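Local coordinates for protein oxidoreductase, short chain dehydrogenase/reductase family (Burkholderia thailandensis, PDB 5WJS) that binds NADH and probably works as an oxidoreductase of the short-chain dehydrogenase/reductase family, on a substrate that is not established, at residues A[169-174]-A[212-217]; A[143-148]-A[188-193]. All coordinates share one frame; numbering follows the deposited sequence.

Contact 1. Residues A[169-174]-A[212-217]; sequences VNLGSI and NTLVPG. With NAI (1,4-dihydronicotinamide adenine dinucleotide), chain C.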
loop_
_atom_site.group_PDB
_atom_site.type_symbol
_atom_site.label_atom_id
_atom_site.label_comp_id
_atom_site.label_asym_id
_atom_site.label_seq_id
_atom_site.Cartn_x
_atom_site.Cartn_y
_atom_site.Cartn_z
ATOM N N VAL A 169 3.710 6.179 -10.824
ATOM C CA VAL A 169 2.424 5.675 -10.346
ATOM C C VAL A 169 1.457 5.750 -11.520
ATOM O O VAL A 169 1.158 6.841 -12.031
ATOM C CB VAL A 169 1.913 6.460 -9.121
ATOM C CG1 VAL A 169 0.515 5.998 -8.713
ATOM C CG2 VAL A 169 2.875 6.314 -7.926
ATOM N N ASN A 170 0.993 4.592 -11.974
ATOM C CA ASN A 170 0.062 4.501 -13.091
ATOM C C ASN A 170 -1.347 4.265 -12.556
ATOM O O ASN A 170 -1.552 3.389 -11.716
ATOM C CB ASN A 170 0.468 3.371 -14.035
ATOM C CG ASN A 170 1.840 3.589 -14.662
ATOM O OD1 ASN A 170 2.263 4.722 -14.878
ATOM N ND2 ASN A 170 2.529 2.488 -14.983
ATOM N N LEU A 171 -2.313 5.040 -13.031
ATOM C CA LEU A 171 -3.679 4.898 -12.540
ATOM C C LEU A 171 -4.387 3.776 -13.300
ATOM O O LEU A 171 -4.554 3.848 -14.525
ATOM C CB LEU A 171 -4.441 6.216 -12.668
ATOM C CG LEU A 171 -4.358 7.135 -11.436
ATOM C CD1 LEU A 171 -5.244 6.618 -10.280
ATOM C CD2 LEU A 171 -2.911 7.334 -10.961
ATOM N N GLY A 172 -4.795 2.748 -12.573
ATOM C CA GLY A 172 -5.616 1.675 -13.091
ATOM C C GLY A 172 -7.086 1.930 -12.837
ATOM O O GLY A 172 -7.529 3.081 -12.732
ATOM N N SER A 173 -7.853 0.841 -12.717
ATOM C CA SER A 173 -9.294 0.916 -12.475
ATOM C C SER A 173 -9.811 -0.441 -12.004
ATOM O O SER A 173 -9.387 -1.474 -12.527
ATOM C CB SER A 173 -10.048 1.325 -13.755
ATOM O OG SER A 173 -11.452 1.229 -13.549
ATOM N N ILE A 174 -10.766 -0.441 -11.060
ATOM C CA ILE A 174 -11.446 -1.695 -10.713
ATOM C C ILE A 174 -12.548 -2.058 -11.698
ATOM O O ILE A 174 -13.124 -3.150 -11.590
ATOM C CB ILE A 174 -12.084 -1.717 -9.302
ATOM C CG1 ILE A 174 -13.280 -0.769 -9.214
ATOM C CG2 ILE A 174 -11.050 -1.396 -8.213
ATOM C CD1 ILE A 174 -14.138 -0.950 -7.934
ATOM N N ASN A 212 4.344 1.251 -10.169
ATOM C CA ASN A 212 3.198 0.627 -9.526
ATOM C C ASN A 212 1.925 1.110 -10.198
ATOM O O ASN A 212 1.872 2.218 -10.747
ATOM C CB ASN A 212 3.134 0.948 -8.025
ATOM C CG ASN A 212 4.249 0.291 -7.245
ATOM O OD1 ASN A 212 4.288 -0.936 -7.130
ATOM N ND2 ASN A 212 5.167 1.111 -6.686
ATOM N N THR A 213 0.903 0.262 -10.161
ATOM C CA THR A 213 -0.444 0.645 -10.558
ATOM C C THR A 213 -1.243 0.988 -9.312
ATOM O O THR A 213 -1.301 0.200 -8.359
ATOM C CB THR A 213 -1.143 -0.470 -11.340
ATOM O OG1 THR A 213 -0.326 -0.835 -12.453
ATOM C CG2 THR A 213 -2.516 0.014 -11.869
ATOM N N LEU A 214 -1.829 2.170 -9.310
ATOM C CA LEU A 214 -2.706 2.605 -8.235
ATOM C C LEU A 214 -4.127 2.426 -8.747
ATOM O O LEU A 214 -4.497 3.026 -9.757
ATOM C CB LEU A 214 -2.422 4.066 -7.856
ATOM C CG LEU A 214 -3.272 4.712 -6.763
ATOM C CD1 LEU A 214 -3.156 3.906 -5.471
ATOM C CD2 LEU A 214 -2.867 6.186 -6.534
ATOM N N VAL A 215 -4.916 1.612 -8.054
ATOM C CA VAL A 215 -6.235 1.206 -8.543
ATOM C C VAL A 215 -7.325 1.788 -7.641
ATOM O O VAL A 215 -7.535 1.290 -6.528
ATOM C CB VAL A 215 -6.340 -0.327 -8.618
ATOM C CG1 VAL A 215 -7.646 -0.736 -9.307
ATOM C CG2 VAL A 215 -5.118 -0.924 -9.350
ATOM N N PRO A 216 -8.029 2.838 -8.055
ATOM C CA PRO A 216 -9.125 3.358 -7.227
ATOM C C PRO A 216 -10.398 2.548 -7.394
ATOM O O PRO A 216 -10.659 1.946 -8.443
ATOM C CB PRO A 216 -9.335 4.788 -7.751
ATOM C CG PRO A 216 -8.362 4.969 -8.937
ATOM C CD PRO A 216 -7.892 3.582 -9.314
ATOM N N GLY A 217 -11.213 2.564 -6.338
ATOM C CA GLY A 217 -12.601 2.154 -6.439
ATOM C C GLY A 217 -13.441 3.273 -7.015
ATOM O O GLY A 217 -12.948 4.151 -7.737
HETATM P PA NAI C . -11.829 12.506 -14.635
HETATM O O1A NAI C . -12.362 12.172 -16.006
HETATM O O2A NAI C . -12.891 13.055 -13.684
HETATM O O5B NAI C . -10.631 13.643 -14.762
HETATM C C5B NAI C . -9.565 13.384 -15.653
HETATM C C4B NAI C . -8.673 14.692 -15.631
HETATM O O4B NAI C . -7.648 14.471 -16.783
HETATM C C3B NAI C . -9.376 15.706 -15.927
HETATM O O3B NAI C . -8.967 16.937 -15.224
HETATM C C2B NAI C . -9.149 15.930 -17.565
HETATM O O2B NAI C . -9.339 17.334 -17.844
HETATM C C1B NAI C . -7.965 15.522 -17.850
HETATM N N9A NAI C . -8.105 14.841 -19.157
HETATM C C8A NAI C . -8.926 13.973 -19.746
HETATM N N7A NAI C . -8.492 13.809 -21.008
HETATM C C5A NAI C . -7.419 14.593 -21.181
HETATM C C6A NAI C . -6.644 14.800 -22.300
HETATM N N6A NAI C . -6.464 14.371 -23.726
HETATM N N1A NAI C . -5.606 15.627 -22.253
HETATM C C2A NAI C . -5.323 16.304 -21.101
HETATM N N3A NAI C . -6.111 16.109 -19.986
HETATM C C4A NAI C . -7.161 15.256 -20.046
HETATM O O3 NAI C . -11.085 11.164 -14.013
HETATM P PN NAI C . -11.060 10.784 -12.438
HETATM O O1N NAI C . -10.597 11.949 -11.601
HETATM O O2N NAI C . -12.387 10.323 -11.995
HETATM O O5D NAI C . -10.000 9.468 -12.251
HETATM C C5D NAI C . -8.601 9.702 -12.269
HETATM C C4D NAI C . -7.897 8.327 -12.510
HETATM O O4D NAI C . -8.427 7.396 -11.732
HETATM C C3D NAI C . -8.200 7.901 -13.929
HETATM O O3D NAI C . -7.062 7.390 -14.489
HETATM C C2D NAI C . -9.306 6.831 -13.785
HETATM O O2D NAI C . -9.322 5.877 -14.940
HETATM C C1D NAI C . -9.027 6.250 -12.656
HETATM N N1N NAI C . -10.240 5.708 -12.014
HETATM C C2N NAI C . -11.131 6.598 -11.277
HETATM C C3N NAI C . -12.467 6.050 -10.705
HETATM C C7N NAI C . -13.440 7.044 -10.021
HETATM O O7N NAI C . -14.448 6.648 -9.545
HETATM N N7N NAI C . -13.098 8.491 -9.972
HETATM C C4N NAI C . -12.782 4.540 -10.696
HETATM C C5N NAI C . -11.570 3.657 -11.131
HETATM C C6N NAI C . -10.560 4.282 -12.114
#

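Contact 2. Residues A[143-148]-A[188-193]; sequences AVNLRH and SAKAAV. With NAI (1,4-dihydronicotinamide adenine dinucleotide), chain C.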
loop_
_atom_site.group_PDB
_atom_site.type_symbol
_atom_site.label_atom_id
_atom_site.label_comp_id
_atom_site.label_asym_id
_atom_site.label_seq_id
_atom_site.Cartn_x
_atom_site.Cartn_y
_atom_site.Cartn_z
ATOM N N ALA A 143 -5.702 6.268 -26.770
ATOM C CA ALA A 143 -4.825 7.434 -26.655
ATOM C C ALA A 143 -5.019 8.158 -25.324
ATOM O O ALA A 143 -4.044 8.534 -24.666
ATOM C CB ALA A 143 -5.055 8.396 -27.823
ATOM N N VAL A 144 -6.271 8.368 -24.911
ATOM C CA VAL A 144 -6.534 9.122 -23.687
ATOM C C VAL A 144 -6.447 8.268 -22.423
ATOM O O VAL A 144 -6.323 8.820 -21.314
ATOM C CB VAL A 144 -7.904 9.824 -23.786
ATOM C CG1 VAL A 144 -9.062 8.841 -23.604
ATOM C CG2 VAL A 144 -8.004 10.987 -22.785
ATOM N N ASN A 145 -6.466 6.945 -22.543
ATOM C CA ASN A 145 -6.506 6.096 -21.360
ATOM C C ASN A 145 -5.253 5.271 -21.134
ATOM O O ASN A 145 -4.978 4.912 -19.987
ATOM C CB ASN A 145 -7.722 5.160 -21.415
ATOM C CG ASN A 145 -9.029 5.908 -21.163
ATOM O OD1 ASN A 145 -9.174 6.568 -20.134
ATOM N ND2 ASN A 145 -9.970 5.828 -22.110
ATOM N N LEU A 146 -4.479 4.961 -22.175
ATOM C CA LEU A 146 -3.291 4.140 -21.961
ATOM C C LEU A 146 -2.028 4.769 -22.549
ATOM O O LEU A 146 -0.998 4.854 -21.871
ATOM C CB LEU A 146 -3.486 2.739 -22.553
ATOM C CG LEU A 146 -2.211 1.893 -22.687
ATOM C CD1 LEU A 146 -1.698 1.430 -21.315
ATOM C CD2 LEU A 146 -2.443 0.699 -23.625
ATOM N N ARG A 147 -2.100 5.204 -23.808
ATOM C CA ARG A 147 -0.891 5.565 -24.550
ATOM C C ARG A 147 -0.070 6.640 -23.841
ATOM O O ARG A 147 1.163 6.541 -23.764
ATOM C CB ARG A 147 -1.262 6.028 -25.961
ATOM C CG ARG A 147 -0.048 6.232 -26.852
ATOM C CD ARG A 147 -0.408 6.403 -28.298
ATOM N NE ARG A 147 -0.985 7.713 -28.533
ATOM C CZ ARG A 147 -1.287 8.195 -29.731
ATOM N NH1 ARG A 147 -1.057 7.471 -30.820
ATOM N NH2 ARG A 147 -1.819 9.402 -29.838
ATOM N N HIS A 148 -0.725 7.700 -23.343
ATOM C CA HIS A 148 0.035 8.776 -22.704
ATOM C C HIS A 148 0.772 8.297 -21.457
ATOM O O HIS A 148 1.792 8.891 -21.085
ATOM C CB HIS A 148 -0.869 9.955 -22.354
ATOM C CG HIS A 148 -1.946 9.622 -21.370
ATOM N ND1 HIS A 148 -1.724 9.576 -20.009
ATOM C CD2 HIS A 148 -3.255 9.322 -21.548
ATOM C CE1 HIS A 148 -2.850 9.271 -19.390
ATOM N NE2 HIS A 148 -3.796 9.106 -20.300
ATOM N N SER A 188 -10.374 -2.459 -21.501
ATOM C CA SER A 188 -9.140 -2.985 -22.073
ATOM C C SER A 188 -7.963 -2.077 -21.745
ATOM O O SER A 188 -6.889 -2.548 -21.348
ATOM C CB SER A 188 -9.293 -3.144 -23.585
ATOM O OG SER A 188 -10.416 -3.944 -23.887
ATOM N N ALA A 189 -8.152 -0.766 -21.913
ATOM C CA ALA A 189 -7.070 0.190 -21.680
ATOM C C ALA A 189 -6.600 0.147 -20.230
ATOM O O ALA A 189 -5.398 0.195 -19.947
ATOM C CB ALA A 189 -7.548 1.593 -22.056
ATOM N N LYS A 190 -7.537 0.014 -19.301
ATOM C CA LYS A 190 -7.203 0.033 -17.884
ATOM C C LYS A 190 -6.543 -1.274 -17.444
ATOM O O LYS A 190 -5.600 -1.256 -16.643
ATOM C CB LYS A 190 -8.472 0.342 -17.080
ATOM C CG LYS A 190 -8.856 1.841 -17.151
ATOM C CD LYS A 190 -7.835 2.673 -16.341
ATOM C CE LYS A 190 -7.566 4.036 -16.921
ATOM N NZ LYS A 190 -6.780 4.926 -15.979
ATOM N N ALA A 191 -7.013 -2.416 -17.959
ATOM C CA ALA A 191 -6.291 -3.669 -17.739
ATOM C C ALA A 191 -4.901 -3.634 -18.366
ATOM O O ALA A 191 -3.974 -4.276 -17.863
ATOM C CB ALA A 191 -7.076 -4.843 -18.314
ATOM N N ALA A 192 -4.743 -2.913 -19.476
ATOM C CA ALA A 192 -3.441 -2.845 -20.124
ATOM C C ALA A 192 -2.393 -2.231 -19.207
ATOM O O ALA A 192 -1.201 -2.526 -19.344
ATOM C CB ALA A 192 -3.548 -2.034 -21.416
ATOM N N VAL A 193 -2.818 -1.379 -18.270
ATOM C CA VAL A 193 -1.878 -0.713 -17.372
ATOM C C VAL A 193 -1.109 -1.729 -16.517
ATOM O O VAL A 193 0.039 -1.483 -16.122
ATOM C CB VAL A 193 -2.646 0.328 -16.530
ATOM C CG1 VAL A 193 -1.756 0.932 -15.466
ATOM C CG2 VAL A 193 -3.235 1.444 -17.459
HETATM P PA NAI C . -11.829 12.506 -14.635
HETATM O O1A NAI C . -12.362 12.172 -16.006
HETATM O O2A NAI C . -12.891 13.055 -13.684
HETATM O O5B NAI C . -10.631 13.643 -14.762
HETATM C C5B NAI C . -9.565 13.384 -15.653
HETATM C C4B NAI C . -8.673 14.692 -15.631
HETATM O O4B NAI C . -7.648 14.471 -16.783
HETATM C C3B NAI C . -9.376 15.706 -15.927
HETATM O O3B NAI C . -8.967 16.937 -15.224
HETATM C C2B NAI C . -9.149 15.930 -17.565
HETATM O O2B NAI C . -9.339 17.334 -17.844
HETATM C C1B NAI C . -7.965 15.522 -17.850
HETATM N N9A NAI C . -8.105 14.841 -19.157
HETATM C C8A NAI C . -8.926 13.973 -19.746
HETATM N N7A NAI C . -8.492 13.809 -21.008
HETATM C C5A NAI C . -7.419 14.593 -21.181
HETATM C C6A NAI C . -6.644 14.800 -22.300
HETATM N N6A NAI C . -6.464 14.371 -23.726
HETATM N N1A NAI C . -5.606 15.627 -22.253
HETATM C C2A NAI C . -5.323 16.304 -21.101
HETATM N N3A NAI C . -6.111 16.109 -19.986
HETATM C C4A NAI C . -7.161 15.256 -20.046
HETATM O O3 NAI C . -11.085 11.164 -14.013
HETATM P PN NAI C . -11.060 10.784 -12.438
HETATM O O1N NAI C . -10.597 11.949 -11.601
HETATM O O2N NAI C . -12.387 10.323 -11.995
HETATM O O5D NAI C . -10.000 9.468 -12.251
HETATM C C5D NAI C . -8.601 9.702 -12.269
HETATM C C4D NAI C . -7.897 8.327 -12.510
HETATM O O4D NAI C . -8.427 7.396 -11.732
HETATM C C3D NAI C . -8.200 7.901 -13.929
HETATM O O3D NAI C . -7.062 7.390 -14.489
HETATM C C2D NAI C . -9.306 6.831 -13.785
HETATM O O2D NAI C . -9.322 5.877 -14.940
HETATM C C1D NAI C . -9.027 6.250 -12.656
HETATM N N1N NAI C . -10.240 5.708 -12.014
HETATM C C2N NAI C . -11.131 6.598 -11.277
HETATM C C3N NAI C . -12.467 6.050 -10.705
HETATM C C7N NAI C . -13.440 7.044 -10.021
HETATM O O7N NAI C . -14.448 6.648 -9.545
HETATM N N7N NAI C . -13.098 8.491 -9.972
HETATM C C4N NAI C . -12.782 4.540 -10.696
HETATM C C5N NAI C . -11.570 3.657 -11.131
HETATM C C6N NAI C . -10.560 4.282 -12.114
HETATM O O HOH W 1 -5.419 6.463 -17.803
#

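Contact 1. Residues A[169-174]-A[212-217]
Asn170 and Leu214 hold together two neighbouring parallel strands of the Rossmann-type sheet, whose C-terminal ends border the nicotinamide half of NADH. Asn170 is gripped twice by the backbone of 212-217: its N donates to Asn212 O at 2.8 Å, almost straight, and its O receives Leu214 N. In the third bond the donor, Gly172 N, stands above the carbonyl plane of Leu214, where the first strand gives way to loop. On one face, Val169 CG1 lies 3.6 Å from Leu214 CB, the side chains crossing at a slant, and Leu171 CD1 reaches Pro216 CG at 3.8 Å; Leu252 of helix 249-260 backs this layer. On the face of Asn170 and Thr213, Thr213 CG2 packs at 3.6 Å against Gly172 N, where glycine has no side chain to collide. Thr197 OG1 of helix 184-204 is hydrogen-bonded to Thr213 OG1 and Asn170 ND2, while Asn170 OD1 bonds Asn120 ND2. Past the end of the first strand, Ile174 CG2 sits against Val215 CG1. Ser173 CB approaches the dihydronicotinamide rim, 3.4 Å from C6N; over one ring face lie Pro216 CG, 3.7 Å from N1N, and Gly217 O, 3.0 Å from C4N, the hydride-carrying carbon.

Contact 2. Residues A[143-148]-A[188-193]
Asn145 and Ala189 bring together two nearly parallel helices, 135-163 and 184-204, which pack beside each other on one side of the Rossmann-type sheet; the local axes approach to 8.5 Å at 18°. The small Ala189 allows this closeness, its CB resting 3.6 Å from Asn145 CB. Leu146 makes the main apolar contact. With CG swung anti to its backbone N (chi1 166°), the side chain extends across to the other helix, where both methyls meet Ala192 CB, CD2 at 3.7 Å, while CD1 also approaches Val193 CG2.

Asn145 turns its amide away from this apolar patch: OD1 accepts from Asn124 N, and ND2 makes a weak bond to Cys141 O in its own helix. Within the wider pi-type turn 143-147, a water donates to Asn145 O at 2.7 Å and accepts from Lys190 NZ. Lys190 leaves its helix pointing away from 143-148, but bends at chi2 (-71°) and again at chi3, which brings its amine back toward that segment and the bridging water. Four oxygens surround NZ, so its three hydrogens must be shared: O2D and O3D, both hydroxyl oxygens of the nicotinamide ribose, the water and, probably, Leu171 O. This lysine, with Tyr186 one helical turn earlier, forms the YxxxK motif of the family, and the water linking it to the Asn145 carbonyl is consistent with the Asn-Ser-Tyr-Lys arrangement of classical members, thought to form a proton relay. The adenine end is touched by Val144, whose CG2 lies 3.4 Å from N7A of NADH.

In the fold
Contacts 1 and 2 lie with their centres about 11 Å apart and meet along helix 184-204, the crossover helix linking strands 166-171 and 209-216. Their most direct polar tie is a probable hydrogen bond between Lys190 NZ and Leu171 O, at 2.9 Å. Around it, Val193 CG1 packs 3.6 Å from Asn170 CB, and Lys190 CG lies equally close to Ser173 CB. The cofactor joins the two: 169-174 and 212-217 border the dihydronicotinamide, whereas 188-193 supplies the lysine for the nicotinamide ribose and 143-148 reaches the adenine. Tyr186, Asn121 and Val219 are among the other residues hydrogen-bonded to NADH.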